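Local coordinates for flavodoxin (Methanosarcina acetivorans C2A, PDB 5WID), which binds flavin mononucleotide and, as expected of a flavodoxin, probably serves as an electron-transfer protein, at residues 6-11 and 35-40. Numbering follows the deposited sequence.
Sequences VYLSTS and ISFYDV. With FMN (flavin mononucleotide), chain D; ACT (acetate ion), chain F.
The beta-alpha-beta unit that opens the flavodoxin fold brings strand 2-8 alongside strand 31-36 in parallel, and the first strand runs on into the loop that holds the FMN phosphate. Two backbone bonds grip Y7 from both ends: its N gives a hydrogen bond to I35 O in the carbonyl plane (3.2 Å), and its O receives F37 N at 2.9 Å, nearly straight at the hydrogen (165°) though the donor stands above the carbonyl plane. The same oxygen takes a bond from a water that also accepts from S9 N and bonds S36 OG, so one water links Y7 and S9 to the S36 hydroxyl. Y7 CG lies between its backbone N and carbonyl carbon (chi1 62°), which lays the ring against the I35-S36 backbone, CE1 3.4 Å from I35 C; S36 CA rests over one face, 4.0 Å from the ring centroid, in a CH-pi contact. At the ring's tip, OH donates to OXT of an acetate ion that is likely a crystallisation additive. The L8 and F37 side chains extend alongside each other in the same direction, L8 CD1 reaching F37 CE1 at 3.6 Å, while V6 CG1, anti to its backbone N, packs against F37 CB at 3.7 Å; helix 64-76 also touches V6, L8 and F37. Beyond the strand, S9, T10 and S11 each give the phosphate a hydroxyl bond, S11 OG to FMN O3P being 2.6 Å, and the N-H groups of T10 and S11 add two more. Five donors on three consecutive residues would thus stabilise the phosphate's negative charge, on a loop whose root is tied to the adjacent strand.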
# COMPACT_ATOMS: atom_id res chain seq x y z
N VAL A 6 0.99 -3.11 3.30
CA VAL A 6 -0.06 -4.09 3.58
C VAL A 6 -0.77 -4.41 2.27
O VAL A 6 -1.09 -3.49 1.52
CB VAL A 6 -1.08 -3.54 4.60
CG1 VAL A 6 -2.17 -4.60 4.90
CG2 VAL A 6 -0.39 -3.05 5.86
N TYR A 7 -1.04 -5.69 2.02
CA TYR A 7 -1.61 -6.04 0.72
C TYR A 7 -2.60 -7.20 0.82
O TYR A 7 -2.57 -8.01 1.76
CB TYR A 7 -0.51 -6.40 -0.30
CG TYR A 7 0.29 -7.60 0.13
CD1 TYR A 7 1.39 -7.47 0.98
CD2 TYR A 7 -0.08 -8.88 -0.27
CE1 TYR A 7 2.10 -8.58 1.41
CE2 TYR A 7 0.62 -10.00 0.16
CZ TYR A 7 1.71 -9.84 1.00
OH TYR A 7 2.42 -10.94 1.43
N LEU A 8 -3.49 -7.25 -0.17
CA LEU A 8 -4.31 -8.41 -0.48
C LEU A 8 -3.93 -8.87 -1.88
O LEU A 8 -3.88 -8.05 -2.80
CB LEU A 8 -5.81 -8.09 -0.42
CG LEU A 8 -6.75 -9.29 -0.61
CD1 LEU A 8 -8.06 -9.10 0.17
CD2 LEU A 8 -7.06 -9.51 -2.10
N SER A 9 -3.73 -10.18 -2.06
CA SER A 9 -3.37 -10.69 -3.37
C SER A 9 -3.98 -12.07 -3.55
O SER A 9 -3.88 -12.89 -2.64
CB SER A 9 -1.84 -10.74 -3.53
OG SER A 9 -1.47 -11.10 -4.85
N THR A 10 -4.58 -12.33 -4.72
CA THR A 10 -5.21 -13.62 -4.99
C THR A 10 -4.33 -14.57 -5.79
O THR A 10 -4.49 -15.79 -5.68
CB THR A 10 -6.54 -13.44 -5.74
OG1 THR A 10 -6.31 -12.95 -7.07
CG2 THR A 10 -7.47 -12.46 -5.00
N SER A 11 -3.41 -14.05 -6.59
CA SER A 11 -2.54 -14.89 -7.40
C SER A 11 -1.08 -14.48 -7.31
O SER A 11 -0.25 -15.07 -8.01
CB SER A 11 -2.99 -14.87 -8.88
OG SER A 11 -2.54 -13.70 -9.58
N ILE A 35 3.54 -7.09 4.55
CA ILE A 35 2.72 -8.06 5.27
C ILE A 35 1.32 -8.11 4.66
O ILE A 35 0.74 -7.09 4.29
CB ILE A 35 2.69 -7.71 6.78
CG1 ILE A 35 1.98 -8.80 7.58
CG2 ILE A 35 2.11 -6.33 7.02
CD1 ILE A 35 2.28 -8.71 9.07
N SER A 36 0.80 -9.32 4.56
CA SER A 36 -0.58 -9.50 4.13
C SER A 36 -1.54 -8.88 5.14
O SER A 36 -1.32 -8.92 6.36
CB SER A 36 -0.84 -11.00 3.94
OG SER A 36 -2.21 -11.30 3.96
N PHE A 37 -2.63 -8.29 4.63
CA PHE A 37 -3.63 -7.67 5.50
C PHE A 37 -4.12 -8.63 6.58
O PHE A 37 -4.49 -8.21 7.68
CB PHE A 37 -4.84 -7.20 4.68
CG PHE A 37 -5.79 -8.32 4.34
CD1 PHE A 37 -5.48 -9.22 3.33
CD2 PHE A 37 -6.95 -8.53 5.09
CE1 PHE A 37 -6.32 -10.30 3.05
CE2 PHE A 37 -7.78 -9.60 4.81
CZ PHE A 37 -7.47 -10.48 3.78
N TYR A 38 -4.18 -9.93 6.26
CA TYR A 38 -4.70 -10.91 7.20
C TYR A 38 -3.82 -11.02 8.44
O TYR A 38 -4.33 -11.31 9.53
CB TYR A 38 -4.81 -12.26 6.49
CG TYR A 38 -5.35 -13.34 7.38
CD1 TYR A 38 -6.66 -13.32 7.82
CD2 TYR A 38 -4.53 -14.39 7.79
CE1 TYR A 38 -7.15 -14.32 8.65
CE2 TYR A 38 -5.01 -15.37 8.62
CZ TYR A 38 -6.31 -15.34 9.05
OH TYR A 38 -6.77 -16.34 9.87
N ASP A 39 -2.51 -10.82 8.29
CA ASP A 39 -1.57 -11.05 9.38
C ASP A 39 -1.20 -9.79 10.15
O ASP A 39 -0.58 -9.89 11.21
CB ASP A 39 -0.28 -11.69 8.87
CG ASP A 39 -0.50 -13.08 8.29
OD1 ASP A 39 -1.27 -13.85 8.90
OD2 ASP A 39 0.09 -13.37 7.24
N VAL A 40 -1.56 -8.62 9.66
CA VAL A 40 -1.07 -7.40 10.29
C VAL A 40 -1.83 -7.15 11.59
O VAL A 40 -3.02 -7.47 11.72
CB VAL A 40 -1.16 -6.22 9.29
CG1 VAL A 40 -2.59 -5.87 9.03
CG2 VAL A 40 -0.38 -5.01 9.82
N1 FMN D . -9.44 -6.67 -13.10
C2 FMN D . -10.00 -5.43 -13.27
O2 FMN D . -9.30 -4.48 -13.63
N3 FMN D . -11.36 -5.24 -13.03
C4 FMN D . -12.15 -6.27 -12.60
O4 FMN D . -13.35 -6.06 -12.39
C4A FMN D . -11.58 -7.54 -12.44
N5 FMN D . -12.34 -8.61 -12.04
C5A FMN D . -11.76 -9.86 -11.88
C6 FMN D . -12.56 -10.93 -11.48
C7 FMN D . -12.00 -12.18 -11.32
C7M FMN D . -12.88 -13.32 -10.88
C8 FMN D . -10.64 -12.38 -11.57
C8M FMN D . -10.02 -13.74 -11.41
C9 FMN D . -9.84 -11.31 -11.98
C9A FMN D . -10.40 -10.05 -12.14
N10 FMN D . -9.63 -8.97 -12.53
C10 FMN D . -10.21 -7.73 -12.69
C1' FMN D . -8.17 -9.15 -12.83
C2' FMN D . -7.27 -9.12 -11.60
O2' FMN D . -7.33 -7.89 -10.90
C3' FMN D . -5.85 -9.35 -12.10
O3' FMN D . -5.74 -10.68 -12.57
C4' FMN D . -4.76 -9.07 -11.06
O4' FMN D . -3.51 -9.17 -11.72
C5' FMN D . -4.80 -10.01 -9.86
O5' FMN D . -3.81 -9.57 -8.95
P FMN D . -3.52 -10.40 -7.60
O1P FMN D . -2.72 -9.49 -6.70
O2P FMN D . -4.85 -10.73 -6.95
O3P FMN D . -2.75 -11.64 -7.96
C ACT F . 1.16 -13.92 2.30
O ACT F . 0.17 -14.68 2.50
OXT ACT F . 1.11 -13.13 1.32
CH3 ACT F . 2.35 -13.96 3.19
O HOH W 1 -2.83 -11.09 0.82